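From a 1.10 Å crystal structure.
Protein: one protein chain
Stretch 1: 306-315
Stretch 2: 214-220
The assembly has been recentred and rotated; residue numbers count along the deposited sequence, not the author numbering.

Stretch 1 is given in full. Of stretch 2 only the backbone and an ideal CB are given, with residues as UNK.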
# COMPACT_ATOMS: atom_id res chain seq x y z
N ALA A 306 -8.96 -31.34 -6.83
CA ALA A 306 -7.96 -31.92 -7.74
C ALA A 306 -6.53 -31.46 -7.42
O ALA A 306 -5.57 -31.98 -7.95
CB ALA A 306 -8.28 -31.52 -9.15
N LEU A 307 -6.38 -30.43 -6.62
CA LEU A 307 -5.09 -29.94 -6.28
C LEU A 307 -4.54 -30.57 -5.01
O LEU A 307 -5.24 -30.69 -4.03
CB LEU A 307 -5.14 -28.44 -6.10
CG LEU A 307 -5.97 -27.63 -7.12
CD1 LEU A 307 -5.99 -26.21 -6.67
CD2 LEU A 307 -5.47 -27.79 -8.54
N GLN A 308 -3.26 -30.96 -5.01
CA GLN A 308 -2.58 -31.46 -3.78
C GLN A 308 -1.80 -30.31 -3.20
O GLN A 308 -0.77 -29.90 -3.77
CB GLN A 308 -1.69 -32.66 -4.15
CG GLN A 308 -0.86 -33.13 -2.94
CD GLN A 308 -0.14 -34.45 -3.15
OE1 GLN A 308 -0.74 -35.40 -3.61
NE2 GLN A 308 1.14 -34.52 -2.75
N GLY A 309 -2.23 -29.71 -2.12
CA GLY A 309 -1.58 -28.49 -1.55
C GLY A 309 -0.32 -28.88 -0.77
O GLY A 309 -0.29 -29.91 -0.12
N LYS A 310 0.72 -28.09 -0.88
CA LYS A 310 2.01 -28.41 -0.31
C LYS A 310 2.17 -28.23 1.20
O LYS A 310 2.87 -28.96 1.83
CB LYS A 310 3.13 -27.63 -1.02
CG LYS A 310 3.55 -28.17 -2.41
CD LYS A 310 4.62 -27.28 -3.09
CE LYS A 310 5.27 -27.90 -4.32
NZ LYS A 310 6.02 -26.99 -5.25
N VAL A 311 1.52 -27.21 1.76
CA VAL A 311 1.71 -26.83 3.16
C VAL A 311 0.47 -27.18 3.99
O VAL A 311 -0.62 -26.70 3.66
CB VAL A 311 2.04 -25.32 3.32
CG1 VAL A 311 2.22 -24.96 4.79
CG2 VAL A 311 3.26 -25.00 2.48
N THR A 312 0.63 -28.02 5.00
CA THR A 312 -0.51 -28.48 5.80
C THR A 312 -0.45 -28.00 7.26
O THR A 312 -1.49 -28.00 7.93
CB THR A 312 -0.67 -29.98 5.69
OG1 THR A 312 0.49 -30.63 6.15
CG2 THR A 312 -0.91 -30.43 4.27
N LYS A 313 0.74 -27.65 7.75
CA LYS A 313 0.92 -27.21 9.10
C LYS A 313 1.15 -25.70 9.13
O LYS A 313 1.74 -25.19 8.22
CB LYS A 313 2.16 -27.90 9.73
CG LYS A 313 2.03 -29.44 9.79
CD LYS A 313 0.78 -29.89 10.56
CE LYS A 313 0.82 -31.37 10.94
NZ LYS A 313 -0.54 -31.99 10.91
N ARG A 314 0.76 -25.04 10.22
CA ARG A 314 0.97 -23.59 10.41
C ARG A 314 2.29 -23.37 11.04
O ARG A 314 2.63 -24.05 12.02
CB ARG A 314 -0.17 -22.98 11.34
CG ARG A 314 -1.59 -23.24 10.85
CD ARG A 314 -2.71 -22.69 11.68
NE ARG A 314 -2.49 -23.04 13.09
CZ ARG A 314 -2.69 -24.25 13.63
NH1 ARG A 314 -3.33 -25.18 12.95
NH2 ARG A 314 -2.26 -24.50 14.88
N PRO A 315 3.02 -22.35 10.58
CA PRO A 315 4.18 -21.92 11.31
C PRO A 315 3.81 -21.10 12.58
O PRO A 315 2.89 -20.29 12.53
CB PRO A 315 4.89 -21.01 10.29
CG PRO A 315 3.80 -20.42 9.49
CD PRO A 315 2.78 -21.51 9.39
N UNK A 214 -10.09 -20.34 -6.83
CA UNK A 214 -9.98 -21.77 -6.49
C UNK A 214 -8.71 -22.01 -5.74
O UNK A 214 -7.66 -21.52 -6.17
CB UNK A 214 -10.03 -22.65 -7.74
N UNK A 215 -8.79 -22.75 -4.63
CA UNK A 215 -7.61 -22.96 -3.78
C UNK A 215 -7.50 -24.44 -3.43
O UNK A 215 -8.52 -25.16 -3.39
CB UNK A 215 -7.69 -22.11 -2.51
N UNK A 216 -6.29 -24.92 -3.14
CA UNK A 216 -6.13 -26.27 -2.60
C UNK A 216 -6.69 -26.38 -1.19
O UNK A 216 -6.81 -25.38 -0.48
CB UNK A 216 -4.65 -26.67 -2.60
N UNK A 217 -6.98 -27.63 -0.78
CA UNK A 217 -7.39 -27.92 0.58
C UNK A 217 -6.16 -28.01 1.46
O UNK A 217 -5.78 -29.07 1.95
CB UNK A 217 -8.21 -29.21 0.65
N UNK A 218 -5.55 -26.85 1.71
CA UNK A 218 -4.30 -26.75 2.42
C UNK A 218 -4.17 -25.32 2.97
O UNK A 218 -5.08 -24.51 2.86
CB UNK A 218 -3.12 -27.11 1.51
N UNK A 219 -2.99 -25.03 3.48
CA UNK A 219 -2.69 -23.65 3.96
C UNK A 219 -2.31 -22.79 2.76
O UNK A 219 -1.43 -23.13 1.95
CB UNK A 219 -1.56 -23.65 5.00
N UNK A 220 -3.00 -21.65 2.65
CA UNK A 220 -2.82 -20.71 1.55
C UNK A 220 -2.37 -19.38 2.10
O UNK A 220 -2.90 -18.88 3.07
CB UNK A 220 -4.11 -20.55 0.74

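Position 214 has extended backbone angles (phi/psi -95/133) and a CA-to-CB bond pointing toward stretch 1, but at a distance: its ideal CB lies 5.5 Å from Leu307 CD1. Nothing visible there selects for size or charge, and a long polar chain would be as acceptable as a short one. The deposited residue is Arg214, in a strand; its side chain comes no closer than that CB and makes no contact with stretch 1.

Position 215, also extended (-133/154), points its CB away, with no atom of stretch 1 within 5.5 Å. The visible atoms leave the choice open. It is Val215, which meets stretch 1 through its backbone, Val215 C lying 4.0 Å from Leu307 CD1.

At position 216 the CB points toward stretch 1 and meets carbon: the ideal CB is 3.7 Å from Gly309 CA and 3.9 Å from Leu307 CB. A compact apolar side chain suits this surface. The phi of -68° is compatible with proline, and no amide hydrogen at 216 is needed by stretch 1, since Leu307 CD1 is the atom packed against the nitrogen; alanine or valine would also be plausible. The residue is Pro216. Its CB packs 4.0 Å from Leu307 CB and 3.8 Å from Gly309 CA, while its N lies 3.8 Å from Leu307 CD1.

Position 217 (-82/72) turns its CB sideways, with nothing of stretch 1 within 5.5 Å, so many residues would fit. It is Ala217. Its backbone matters more: water 1 accepts from Gly309 N (2.8 Å from the water O) and donates weakly to Ala217 O (3.1 Å from the water O), bridging the stretches.

Position 218 faces stretch 1 at close range. Its ideal CB is 3.3 Å from Val311 O and 3.7 Å from Gly309 CA, and the CA atoms of 218 and Gly309 are 5.1 Å apart. Such proximity favours a small residue: alanine or serine, or glycine, which has no side chain. Val311 N and Val311 O lie close by, so a small polar group would also be tolerated. The residue is Ser218, chi1 65° (p). Its OG is 2.9 Å from the water 2 O, a hydrogen bond, and 3.3 Å from Gly309 CA; Val311 N donates to the same water, 3.0 Å from N to the water O. The absence of a side chain at Gly309 makes this possible, because an ideal CB there would sit 1.9 Å from Ser218 OG, a clash.

Position 219 is fixed first by its backbone: its N donates to Val311 O at 2.9 Å, with an N-H...O angle of 164°. The CB points toward stretch 1, 4.9 Å from both Thr312 N and Lys313 O, with Val311 CG1 nearby. A branched or long aliphatic chain could cover this backbone, and valine, leucine or isoleucine would serve. It is Ile219 (chi1 and chi2 both m). Its CB lies 4.0 Å from Val311 CG1, its CG1 3.8 Å from Thr312 C, and its CD1 4.3 Å from Arg314 CG.

Position 220 continues the strand (-120/137), its CB pointing away and beyond reach. Stretch 1 sets no preference; Val220 makes no contact with it.

Stretch 2 214-220: RVPASIV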
# COMPACT_ATOMS: atom_id res chain seq x y z
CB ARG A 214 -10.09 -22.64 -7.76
CG ARG A 214 -11.40 -22.42 -8.52
CD ARG A 214 -11.57 -23.33 -9.70
NE ARG A 214 -11.93 -24.68 -9.27
CZ ARG A 214 -13.15 -25.05 -8.85
NH1 ARG A 214 -14.17 -24.19 -8.83
NH2 ARG A 214 -13.34 -26.31 -8.43
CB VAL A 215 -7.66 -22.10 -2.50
CG1 VAL A 215 -7.42 -20.63 -2.83
CG2 VAL A 215 -8.95 -22.31 -1.72
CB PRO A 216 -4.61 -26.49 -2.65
CG PRO A 216 -4.08 -25.07 -2.48
CD PRO A 216 -5.01 -24.19 -3.19
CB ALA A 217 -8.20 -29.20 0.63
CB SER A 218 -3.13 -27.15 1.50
OG SER A 218 -3.00 -26.24 0.44
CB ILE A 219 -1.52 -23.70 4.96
CG1 ILE A 219 -1.70 -24.63 6.11
CG2 ILE A 219 -1.20 -22.26 5.43
CD1 ILE A 219 -2.83 -24.34 6.93
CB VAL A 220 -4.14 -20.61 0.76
CG1 VAL A 220 -4.11 -19.47 -0.28
CG2 VAL A 220 -4.45 -21.92 0.10
O HOH W 1 -4.55 -30.39 -0.62
O HOH W 2 -0.31 -25.22 0.54
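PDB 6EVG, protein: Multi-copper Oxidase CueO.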